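Local coordinates for anopheles Plasmodium-responsive Leucine-rich repeat protein 1B (Anopheles gambiae, PDB 4XGO) that probably takes part in mosquito immune defence against Plasmodium, its leucine-rich repeat domain belonging to a protein that may interact with LRIM1, at residues S101-N106 / Q125-R130; V147-L152 / A166-I171. One frame throughout, in Å; residues are numbered along the deposited sequence.

How the interactions relate
Both contacts join the turns that follow neighbouring parallel strands of the leucine-rich repeat solenoid. From the N terminus, the chain passes 101-106 after strand 99-101, runs round one coil and closes interaction 1 at 125-130, just after strand 123-125. It then travels through strand 144-146 to 147-152, makes a shorter coil and closes interaction 2 at 166-171. The two loops follow in series, neither nested nor crossed. They meet where 125-130 lies against 147-152: Ser-128 N probably bonds to Ser-148 O, and Asn-150 ND2 to Leu-126 O. Four successive turns are thus bound side by side, with the chain C NAG touching both contacts.

Interaction 1: residues S101-N106 / Q125-R130; sequences SMSNNN and QLSSNR. With NAG (2-acetamido-2-deoxy-beta-D-glucopyranose), chain C.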
ATOM      1  N   SER A 101     -18.245  -5.511  -1.460  1.00 13.40           N
ATOM      2  CA  SER A 101     -17.051  -4.759  -1.210  1.00 13.37           C
ATOM      3  C   SER A 101     -16.158  -4.770  -2.434  1.00 12.98           C
ATOM      4  O   SER A 101     -15.821  -5.827  -2.964  1.00 12.56           O
ATOM      5  CB  SER A 101     -16.336  -5.339   0.014  1.00 13.95           C
ATOM      6  OG  SER A 101     -15.406  -4.437   0.521  1.00 15.82           O
ATOM      7  N   MET A 102     -15.745  -3.579  -2.853  1.00 12.37           N
ATOM      8  CA  MET A 102     -14.844  -3.418  -3.981  1.00 13.26           C
ATOM      9  C   MET A 102     -13.879  -2.243  -3.738  1.00 12.51           C
ATOM     10  O   MET A 102     -13.575  -1.452  -4.632  1.00 12.25           O
ATOM     11  CB  MET A 102     -15.712  -3.198  -5.212  1.00 15.09           C
ATOM     12  CG  MET A 102     -15.083  -3.640  -6.492  1.00 17.52           C
ATOM     13  SD  MET A 102     -16.379  -3.614  -7.767  1.00 19.88           S
ATOM     14  CE  MET A 102     -17.032  -5.270  -7.763  1.00 20.34           C
ATOM     15  N   SER A 103     -13.381  -2.157  -2.519  1.00 11.76           N
ATOM     16  CA  SER A 103     -12.397  -1.142  -2.205  1.00 11.67           C
ATOM     17  C   SER A 103     -11.103  -1.426  -2.956  1.00 11.71           C
ATOM     18  O   SER A 103     -10.837  -2.552  -3.364  1.00 11.26           O
ATOM     19  CB  SER A 103     -12.138  -1.045  -0.700  1.00 11.74           C
ATOM     20  OG  SER A 103     -11.370  -2.151  -0.239  1.00 12.96           O
ATOM     21  N   ASN A 104     -10.304  -0.383  -3.155  1.00 11.56           N
ATOM     22  CA  ASN A 104      -8.963  -0.560  -3.698  1.00 12.36           C
ATOM     23  C   ASN A 104      -8.951  -1.223  -5.072  1.00 12.39           C
ATOM     24  O   ASN A 104      -8.151  -2.113  -5.346  1.00 12.41           O
ATOM     25  CB  ASN A 104      -8.095  -1.328  -2.687  1.00 13.20           C
ATOM     26  CG  ASN A 104      -7.884  -0.560  -1.395  1.00 13.94           C
ATOM     27  OD1 ASN A 104      -8.669  -0.660  -0.443  1.00 15.75           O
ATOM     28  ND2 ASN A 104      -6.866   0.268  -1.378  1.00 14.80           N
ATOM     29  N   ASN A 105      -9.879  -0.804  -5.927  1.00 12.42           N
ATOM     30  CA  ASN A 105      -9.785  -1.054  -7.359  1.00 12.84           C
ATOM     31  C   ASN A 105      -9.494   0.288  -8.065  1.00 13.68           C
ATOM     32  O   ASN A 105      -8.977   1.217  -7.438  1.00 13.22           O
ATOM     33  CB  ASN A 105     -11.070  -1.717  -7.877  1.00 12.62           C
ATOM     34  CG  ASN A 105     -11.125  -3.213  -7.574  1.00 12.40           C
ATOM     35  OD1 ASN A 105     -10.870  -4.033  -8.441  1.00 12.70           O
ATOM     36  ND2 ASN A 105     -11.429  -3.563  -6.337  1.00 11.98           N
ATOM     37  N   ASN A 106      -9.780   0.361  -9.358  1.00 14.78           N
ATOM     38  CA  ASN A 106      -9.582   1.583 -10.128  1.00 15.97           C
ATOM     39  C   ASN A 106     -10.891   2.063 -10.713  1.00 15.93           C
ATOM     40  O   ASN A 106     -10.914   2.644 -11.817  1.00 16.12           O
ATOM     41  CB  ASN A 106      -8.571   1.335 -11.258  1.00 17.93           C
ATOM     42  CG  ASN A 106      -7.212   0.898 -10.748  1.00 19.45           C
ATOM     43  OD1 ASN A 106      -6.600  -0.026 -11.293  1.00 23.29           O
ATOM     44  ND2 ASN A 106      -6.728   1.554  -9.719  1.00 19.92           N
ATOM     45  N   GLN A 125     -19.004  -1.030   0.160  1.00 10.71           N
ATOM     46  CA  GLN A 125     -17.644  -0.555   0.396  0.50 10.80           C
ATOM     47  C   GLN A 125     -16.982  -0.302  -0.943  1.00 10.63           C
ATOM     48  O   GLN A 125     -16.754  -1.249  -1.713  1.00 10.64           O
ATOM     49  CB  GLN A 125     -16.854  -1.611   1.156  0.50 11.27           C
ATOM     50  CG  GLN A 125     -17.434  -1.959   2.511  0.50 11.87           C
ATOM     51  CD  GLN A 125     -17.370  -0.803   3.461  0.50 12.22           C
ATOM     52  OE1 GLN A 125     -16.300  -0.215   3.666  0.50 12.86           O
ATOM     53  NE2 GLN A 125     -18.518  -0.452   4.056  0.50 12.82           N
ATOM     54  N   LEU A 126     -16.714   0.973  -1.231  1.00 10.20           N
ATOM     55  CA  LEU A 126     -16.125   1.414  -2.482  1.00 10.49           C
ATOM     56  C   LEU A 126     -14.949   2.358  -2.250  1.00 10.10           C
ATOM     57  O   LEU A 126     -14.569   3.119  -3.165  1.00 10.32           O
ATOM     58  CB  LEU A 126     -17.183   2.126  -3.325  1.00 10.71           C
ATOM     59  CG  LEU A 126     -18.316   1.233  -3.853  1.00 11.17           C
ATOM     60  CD1 LEU A 126     -19.407   2.045  -4.514  1.00 11.61           C
ATOM     61  CD2 LEU A 126     -17.768   0.190  -4.802  1.00 11.45           C
ATOM     62  N   SER A 127     -14.357   2.304  -1.056  1.00  9.90           N
ATOM     63  CA  SER A 127     -13.269   3.213  -0.743  0.50  9.84           C
ATOM     64  C   SER A 127     -12.052   2.952  -1.640  1.00 10.23           C
ATOM     65  O   SER A 127     -11.842   1.852  -2.117  1.00  9.83           O
ATOM     66  CB  SER A 127     -12.879   3.102   0.729  0.50  9.70           C
ATOM     67  OG  SER A 127     -12.248   1.862   0.971  0.50  9.66           O
ATOM     68  N   SER A 128     -11.273   4.007  -1.881  1.00 10.49           N
ATOM     69  CA  SER A 128      -9.980   3.892  -2.552  1.00 11.09           C
ATOM     70  C   SER A 128     -10.117   3.367  -3.979  1.00 11.41           C
ATOM     71  O   SER A 128      -9.446   2.424  -4.384  1.00 11.67           O
ATOM     72  CB  SER A 128      -8.982   3.057  -1.737  1.00 11.31           C
ATOM     73  OG  SER A 128      -8.729   3.641  -0.467  1.00 11.71           O
ATOM     74  N   ASN A 129     -11.006   3.993  -4.724  1.00 11.46           N
ATOM     75  CA  ASN A 129     -11.062   3.850  -6.167  1.00 12.00           C
ATOM     76  C   ASN A 129     -10.759   5.223  -6.802  1.00 13.11           C
ATOM     77  O   ASN A 129     -10.017   6.015  -6.210  1.00 13.00           O
ATOM     78  CB  ASN A 129     -12.430   3.313  -6.546  1.00 11.79           C
ATOM     79  CG  ASN A 129     -12.543   1.823  -6.306  1.00 11.35           C
ATOM     80  OD1 ASN A 129     -12.051   1.034  -7.097  1.00 11.41           O
ATOM     81  ND2 ASN A 129     -13.225   1.442  -5.254  1.00 10.91           N
ATOM     82  N   ARG A 130     -11.305   5.491  -7.990  1.00 14.45           N
ATOM     83  CA  ARG A 130     -11.189   6.814  -8.626  1.00 15.89           C
ATOM     84  C   ARG A 130     -12.559   7.348  -9.006  1.00 15.46           C
ATOM     85  O   ARG A 130     -12.732   7.937 -10.089  1.00 15.56           O
ATOM     86  CB  ARG A 130     -10.347   6.733  -9.895  1.00 19.09           C
ATOM     87  CG  ARG A 130      -8.963   6.147  -9.751  1.00 21.77           C
ATOM     88  CD  ARG A 130      -8.312   6.010 -11.127  1.00 25.74           C
ATOM     89  NE  ARG A 130      -8.942   4.989 -11.967  1.00 29.24           N
ATOM     90  CZ  ARG A 130      -8.526   4.630 -13.182  1.00 31.74           C
ATOM     91  NH1 ARG A 130      -7.475   5.244 -13.734  1.00 34.64           N
ATOM     92  NH2 ARG A 130      -9.160   3.658 -13.860  1.00 31.97           N
TER
HETATM   93  C1  NAG C   1     -13.794   3.617   5.195  1.00 17.63           C
HETATM   94  C2  NAG C   1     -13.600   3.341   6.685  1.00 19.25           C
HETATM   95  C3  NAG C   1     -12.205   3.797   7.126  1.00 22.44           C
HETATM   96  C4  NAG C   1     -11.127   3.156   6.267  1.00 26.90           C
HETATM   97  C5  NAG C   1     -11.487   3.323   4.786  1.00 26.03           C
HETATM   98  C6  NAG C   1     -10.509   2.518   3.926  1.00 28.51           C
HETATM   99  C7  NAG C   1     -15.160   3.672   8.526  1.00 20.20           C
HETATM  100  C8  NAG C   1     -16.064   4.601   9.270  1.00 20.99           C
HETATM  101  N2  NAG C   1     -14.526   4.125   7.454  1.00 18.31           N
HETATM  102  O3  NAG C   1     -11.993   3.534   8.503  1.00 20.39           O
HETATM  103  O4  NAG C   1      -9.888   3.855   6.439  1.00 33.16           O
HETATM  104  O5  NAG C   1     -12.808   2.886   4.506  1.00 21.41           O
HETATM  105  O6  NAG C   1      -9.685   3.492   3.314  1.00 37.11           O
HETATM  106  O7  NAG C   1     -15.030   2.520   8.916  1.00 21.51           O
HETATM  107  O   HOH W   1      -9.566   1.666   1.088  1.00 35.56           O
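Gln-125 ends strand 123-125 beside Ser-101 in a parallel bridge, and its carbonyl takes the N-H of Met-102 almost head-on (Met-102 N to Gln-125 O 2.8 Å, 172° at the hydrogen). On the same face, the CB of Gln-125 rests on Ser-101 OG, a hydroxyl bonded to Asp-79. Leu-126 starts away from 101-106, but its CD2 branch returns to 4.0 Å from Met-102 CB. Ser-127 receives the Asn-104 N-H on its carbonyl O at 2.9 Å, while its hydroxyl, in the crowded position between N and the carbonyl carbon, faces a water. That water also meets Ser-128 OG, O6 of the chain C NAG and Asn-104 OD1, to which it donates; Ser-128 CB packs against the Asn-104 amide. Asn-129 supplies the asparagine of the leucine-rich repeat motif, whose side chain bonds to the backbone of successive coils of the solenoid. Its CG stands anti to the carbonyl carbon (chi1 -78°), so the amide reaches back along its own turn. ND2 spends its two hydrogens in the amide plane: one runs straight to a lone pair of Met-102 O (Asn-129 ND2 to Met-102 O 3.0 Å, 177°), the other comes from above the carbonyl plane of Leu-126. OD1 accepts from Leu-107 N. Arg-130, its chain bent at chi3, presents its guanidinium edge to one atom, Asn-106 O. NH2 lies on a lone pair of that oxygen, with Arg-130 NH2 2.9 Å from Asn-106 O, and NE approaches from above the carbonyl plane; NH2 also forms a salt bridge with Glu-108.

Interaction 2: residues V147-L152 / A166-I171; sequences VSYNLL and ASHNTI. With NAG (2-acetamido-2-deoxy-beta-D-glucopyranose), chain C; NAG (2-acetamido-2-deoxy-beta-D-glucopyranose), chain B.
The two turns run side by side, the CA of Tyr-149 nearest that of His-168, with Tyr-149 N donating to Ser-167 O (3.0 Å), Asn-150 N to His-168 O, and Thr-170 N nearly along the C=O axis of Leu-152 (Thr-170 N to Leu-152 O 2.9 Å). Tyr-149 and His-168 point the same way, each with CG anti to its carbonyl carbon, and their rings form an offset stack with centroids 4.0 Å apart and planes at 9°. The imidazole is displaced towards the phenol end, so Tyr-149 OH sits over its face near the rim, while His-168 CB makes a CH-pi contact over the tyrosine face. The opposite face of the tyrosine meets the acetamide methyl C8 of the chain B NAG, and His-168 continues the stacking onto His-189. Next in the chain, Asn-169 occupies the recurring asparagine position of the leucine-rich repeat, as does Asn-150 one coil earlier. Both send ND2 to Val-147 O from above its carbonyl plane: Asn-169 ND2 at 3.0 Å from Val-147 O, and Asn-150 ND2 in a bond with 177° at the hydrogen. The second hydrogen of Asn-169 ND2 goes to Ala-166 O. Asn-169 OD1, whose position is less certain, accepts the N-H of Leu-152. In the buried interior of the solenoid, Val-147 CG2 touches Ala-166 CB at 3.7 Å, and Leu-152 CB approaches Ile-171 CG1. Thr-170 OG1, bonded to Ser-153 OG, meets a water that donates to Leu-151 O.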
ATOM      1  N   VAL A 147     -17.460   5.419   0.845  1.00  9.98           N
ATOM      2  CA  VAL A 147     -16.951   5.857  -0.433  1.00 10.09           C
ATOM      3  C   VAL A 147     -15.737   6.785  -0.259  1.00  9.81           C
ATOM      4  O   VAL A 147     -15.453   7.605  -1.128  1.00  9.94           O
ATOM      5  CB  VAL A 147     -18.031   6.536  -1.323  1.00 10.58           C
ATOM      6  CG1 VAL A 147     -19.108   5.533  -1.720  1.00 10.90           C
ATOM      7  CG2 VAL A 147     -18.663   7.759  -0.643  1.00 10.52           C
ATOM      8  N   SER A 148     -14.994   6.599   0.833  1.00  9.41           N
ATOM      9  CA  SER A 148     -13.842   7.443   1.120  1.00  9.38           C
ATOM     10  C   SER A 148     -12.733   7.217   0.099  1.00  9.70           C
ATOM     11  O   SER A 148     -12.681   6.179  -0.522  1.00  9.21           O
ATOM     12  CB  SER A 148     -13.310   7.207   2.539  1.00  9.31           C
ATOM     13  OG  SER A 148     -12.761   5.901   2.709  1.00  9.14           O
ATOM     14  N   TYR A 149     -11.872   8.218  -0.080  1.00 10.02           N
ATOM     15  CA  TYR A 149     -10.735   8.148  -0.994  1.00 10.88           C
ATOM     16  C   TYR A 149     -11.179   7.891  -2.444  1.00 11.15           C
ATOM     17  O   TYR A 149     -10.785   6.927  -3.085  1.00 11.26           O
ATOM     18  CB  TYR A 149      -9.695   7.134  -0.516  1.00 11.63           C
ATOM     19  CG  TYR A 149      -9.051   7.510   0.799  1.00 12.61           C
ATOM     20  CD1 TYR A 149      -7.910   8.310   0.827  1.00 13.92           C
ATOM     21  CD2 TYR A 149      -9.584   7.080   2.008  1.00 13.47           C
ATOM     22  CE1 TYR A 149      -7.308   8.651   2.032  1.00 14.69           C
ATOM     23  CE2 TYR A 149      -8.970   7.409   3.215  1.00 14.72           C
ATOM     24  CZ  TYR A 149      -7.841   8.205   3.195  1.00 15.32           C
ATOM     25  OH  TYR A 149      -7.208   8.553   4.380  1.00 18.63           O
ATOM     26  N   ASN A 150     -11.983   8.811  -2.948  1.00 11.28           N
ATOM     27  CA  ASN A 150     -12.414   8.813  -4.331  1.00 11.67           C
ATOM     28  C   ASN A 150     -12.311  10.240  -4.872  1.00 12.57           C
ATOM     29  O   ASN A 150     -11.595  11.088  -4.272  1.00 12.26           O
ATOM     30  CB  ASN A 150     -13.802   8.187  -4.411  1.00 11.33           C
ATOM     31  CG  ASN A 150     -13.734   6.679  -4.434  1.00 11.11           C
ATOM     32  OD1 ASN A 150     -13.200   6.098  -5.383  1.00 11.27           O
ATOM     33  ND2 ASN A 150     -14.263   6.044  -3.415  1.00 10.65           N
ATOM     34  N   LEU A 151     -12.982  10.508  -5.987  1.00 13.52           N
ATOM     35  CA  LEU A 151     -12.952  11.824  -6.641  1.00 14.37           C
ATOM     36  C   LEU A 151     -14.338  12.410  -6.800  1.00 14.86           C
ATOM     37  O   LEU A 151     -14.642  13.066  -7.824  1.00 15.47           O
ATOM     38  CB  LEU A 151     -12.291  11.694  -8.007  1.00 15.59           C
ATOM     39  CG  LEU A 151     -10.840  11.223  -7.949  1.00 15.78           C
ATOM     40  CD1 LEU A 151     -10.340  10.812  -9.317  1.00 16.81           C
ATOM     41  CD2 LEU A 151      -9.924  12.259  -7.334  1.00 16.27           C
ATOM     42  N   LEU A 152     -15.186  12.188  -5.808  1.00 14.53           N
ATOM     43  CA  LEU A 152     -16.581  12.608  -5.876  1.00 15.42           C
ATOM     44  C   LEU A 152     -16.682  14.103  -5.580  1.00 15.74           C
ATOM     45  O   LEU A 152     -15.977  14.605  -4.720  1.00 15.37           O
ATOM     46  CB  LEU A 152     -17.441  11.832  -4.877  1.00 14.95           C
ATOM     47  CG  LEU A 152     -17.553  10.325  -5.080  1.00 14.90           C
ATOM     48  CD1 LEU A 152     -18.244   9.660  -3.895  1.00 15.04           C
ATOM     49  CD2 LEU A 152     -18.264  10.012  -6.390  1.00 15.64           C
ATOM     50  N   ALA A 166     -17.653   9.462   3.571  1.00 10.16           N
ATOM     51  CA  ALA A 166     -17.274  10.029   2.261  1.00 10.35           C
ATOM     52  C   ALA A 166     -16.064  10.968   2.363  1.00 10.14           C
ATOM     53  O   ALA A 166     -15.875  11.875   1.541  1.00 10.23           O
ATOM     54  CB  ALA A 166     -18.456  10.696   1.581  1.00 10.91           C
ATOM     55  N   SER A 167     -15.191  10.667   3.317  1.00  9.94           N
ATOM     56  CA  SER A 167     -14.000  11.467   3.588  1.00  9.79           C
ATOM     57  C   SER A 167     -13.031  11.321   2.432  1.00 10.03           C
ATOM     58  O   SER A 167     -13.123  10.360   1.650  1.00  9.28           O
ATOM     59  CB  SER A 167     -13.332  11.050   4.912  1.00  9.61           C
ATOM     60  OG  SER A 167     -12.854   9.709   4.913  1.00  9.68           O
ATOM     61  N   HIS A 168     -12.154  12.303   2.282  1.00 10.00           N
ATOM     62  CA  HIS A 168     -11.125  12.257   1.258  1.00 10.75           C
ATOM     63  C   HIS A 168     -11.734  12.144  -0.156  1.00 10.84           C
ATOM     64  O   HIS A 168     -11.414  11.250  -0.936  1.00 10.85           O
ATOM     65  CB  HIS A 168     -10.130  11.144   1.541  1.00 11.05           C
ATOM     66  CG  HIS A 168      -9.428  11.288   2.855  1.00 11.75           C
ATOM     67  ND1 HIS A 168      -8.247  11.978   2.981  1.00 13.01           N
ATOM     68  CD2 HIS A 168      -9.726  10.827   4.089  1.00 12.27           C
ATOM     69  CE1 HIS A 168      -7.843  11.940   4.237  1.00 12.81           C
ATOM     70  NE2 HIS A 168      -8.717  11.233   4.928  1.00 12.95           N
ATOM     71  N   ASN A 169     -12.620  13.075  -0.460  1.00 11.06           N
ATOM     72  CA  ASN A 169     -13.134  13.257  -1.827  1.00 11.67           C
ATOM     73  C   ASN A 169     -12.936  14.738  -2.178  1.00 12.39           C
ATOM     74  O   ASN A 169     -12.091  15.387  -1.557  1.00 12.46           O
ATOM     75  CB  ASN A 169     -14.593  12.815  -1.896  1.00 11.61           C
ATOM     76  CG  ASN A 169     -14.731  11.323  -2.145  1.00 11.58           C
ATOM     77  OD1 ASN A 169     -14.623  10.853  -3.286  1.00 11.45           O
ATOM     78  ND2 ASN A 169     -14.939  10.565  -1.071  1.00 11.33           N
ATOM     79  N   THR A 170     -13.673  15.257  -3.151  1.00 13.60           N
ATOM     80  CA  THR A 170     -13.679  16.704  -3.451  1.00 14.53           C
ATOM     81  C   THR A 170     -15.105  17.240  -3.387  1.00 14.79           C
ATOM     82  O   THR A 170     -15.544  18.046  -4.242  1.00 15.33           O
ATOM     83  CB  THR A 170     -13.046  17.022  -4.829  1.00 16.09           C
ATOM     84  OG1 THR A 170     -13.749  16.354  -5.886  1.00 16.64           O
ATOM     85  CG2 THR A 170     -11.604  16.585  -4.857  1.00 16.41           C
ATOM     86  N   ILE A 171     -15.843  16.789  -2.382  1.00 13.73           N
ATOM     87  CA  ILE A 171     -17.273  17.056  -2.310  1.00 14.27           C
ATOM     88  C   ILE A 171     -17.539  18.528  -1.977  1.00 15.47           C
ATOM     89  O   ILE A 171     -16.995  19.044  -1.004  1.00 14.52           O
ATOM     90  CB  ILE A 171     -17.932  16.133  -1.272  1.00 13.48           C
ATOM     91  CG1 ILE A 171     -17.885  14.684  -1.771  1.00 12.93           C
ATOM     92  CG2 ILE A 171     -19.364  16.514  -0.980  1.00 13.69           C
ATOM     93  CD1 ILE A 171     -18.085  13.655  -0.674  1.00 12.41           C
TER
HETATM   94  C1  NAG C   1     -13.794   3.617   5.195  1.00 17.63           C
HETATM   95  C2  NAG C   1     -13.600   3.341   6.685  1.00 19.25           C
HETATM   96  C3  NAG C   1     -12.205   3.797   7.126  1.00 22.44           C
HETATM   97  C4  NAG C   1     -11.127   3.156   6.267  1.00 26.90           C
HETATM   98  C5  NAG C   1     -11.487   3.323   4.786  1.00 26.03           C
HETATM   99  C6  NAG C   1     -10.509   2.518   3.926  1.00 28.51           C
HETATM  100  C7  NAG C   1     -15.160   3.672   8.526  1.00 20.20           C
HETATM  101  C8  NAG C   1     -16.064   4.601   9.270  1.00 20.99           C
HETATM  102  N2  NAG C   1     -14.526   4.125   7.454  1.00 18.31           N
HETATM  103  O3  NAG C   1     -11.993   3.534   8.503  1.00 20.39           O
HETATM  104  O4  NAG C   1      -9.888   3.855   6.439  1.00 33.16           O
HETATM  105  O5  NAG C   1     -12.808   2.886   4.506  1.00 21.41           O
HETATM  106  O6  NAG C   1      -9.685   3.492   3.314  1.00 37.11           O
HETATM  107  O7  NAG C   1     -15.030   2.520   8.916  1.00 21.51           O
HETATM  108  C1  NAG B   2      -8.899   3.113   7.161  1.00 42.11           C
HETATM  109  C2  NAG B   2      -7.530   3.702   6.856  1.00 45.37           C
HETATM  110  C3  NAG B   2      -6.452   2.926   7.611  1.00 51.55           C
HETATM  111  C4  NAG B   2      -6.830   2.598   9.061  1.00 53.34           C
HETATM  112  C5  NAG B   2      -8.312   2.271   9.266  1.00 52.72           C
HETATM  113  C6  NAG B   2      -8.697   2.357  10.737  1.00 54.29           C
HETATM  114  C7  NAG B   2      -6.843   4.600   4.659  1.00 47.76           C
HETATM  115  C8  NAG B   2      -6.666   4.328   3.192  1.00 49.09           C
HETATM  116  N2  NAG B   2      -7.294   3.600   5.422  1.00 47.34           N
HETATM  117  O3  NAG B   2      -5.255   3.679   7.591  1.00 52.30           O
HETATM  118  O4  NAG B   2      -6.051   1.499   9.496  1.00 58.02           O
HETATM  119  O5  NAG B   2      -9.121   3.181   8.553  1.00 48.24           O
HETATM  120  O6  NAG B   2      -9.964   1.765  10.930  1.00 57.35           O
HETATM  121  O7  NAG B   2      -6.569   5.711   5.087  1.00 47.41           O
HETATM  122  O   HOH W   2     -13.035  15.659  -8.366  1.00 35.33           O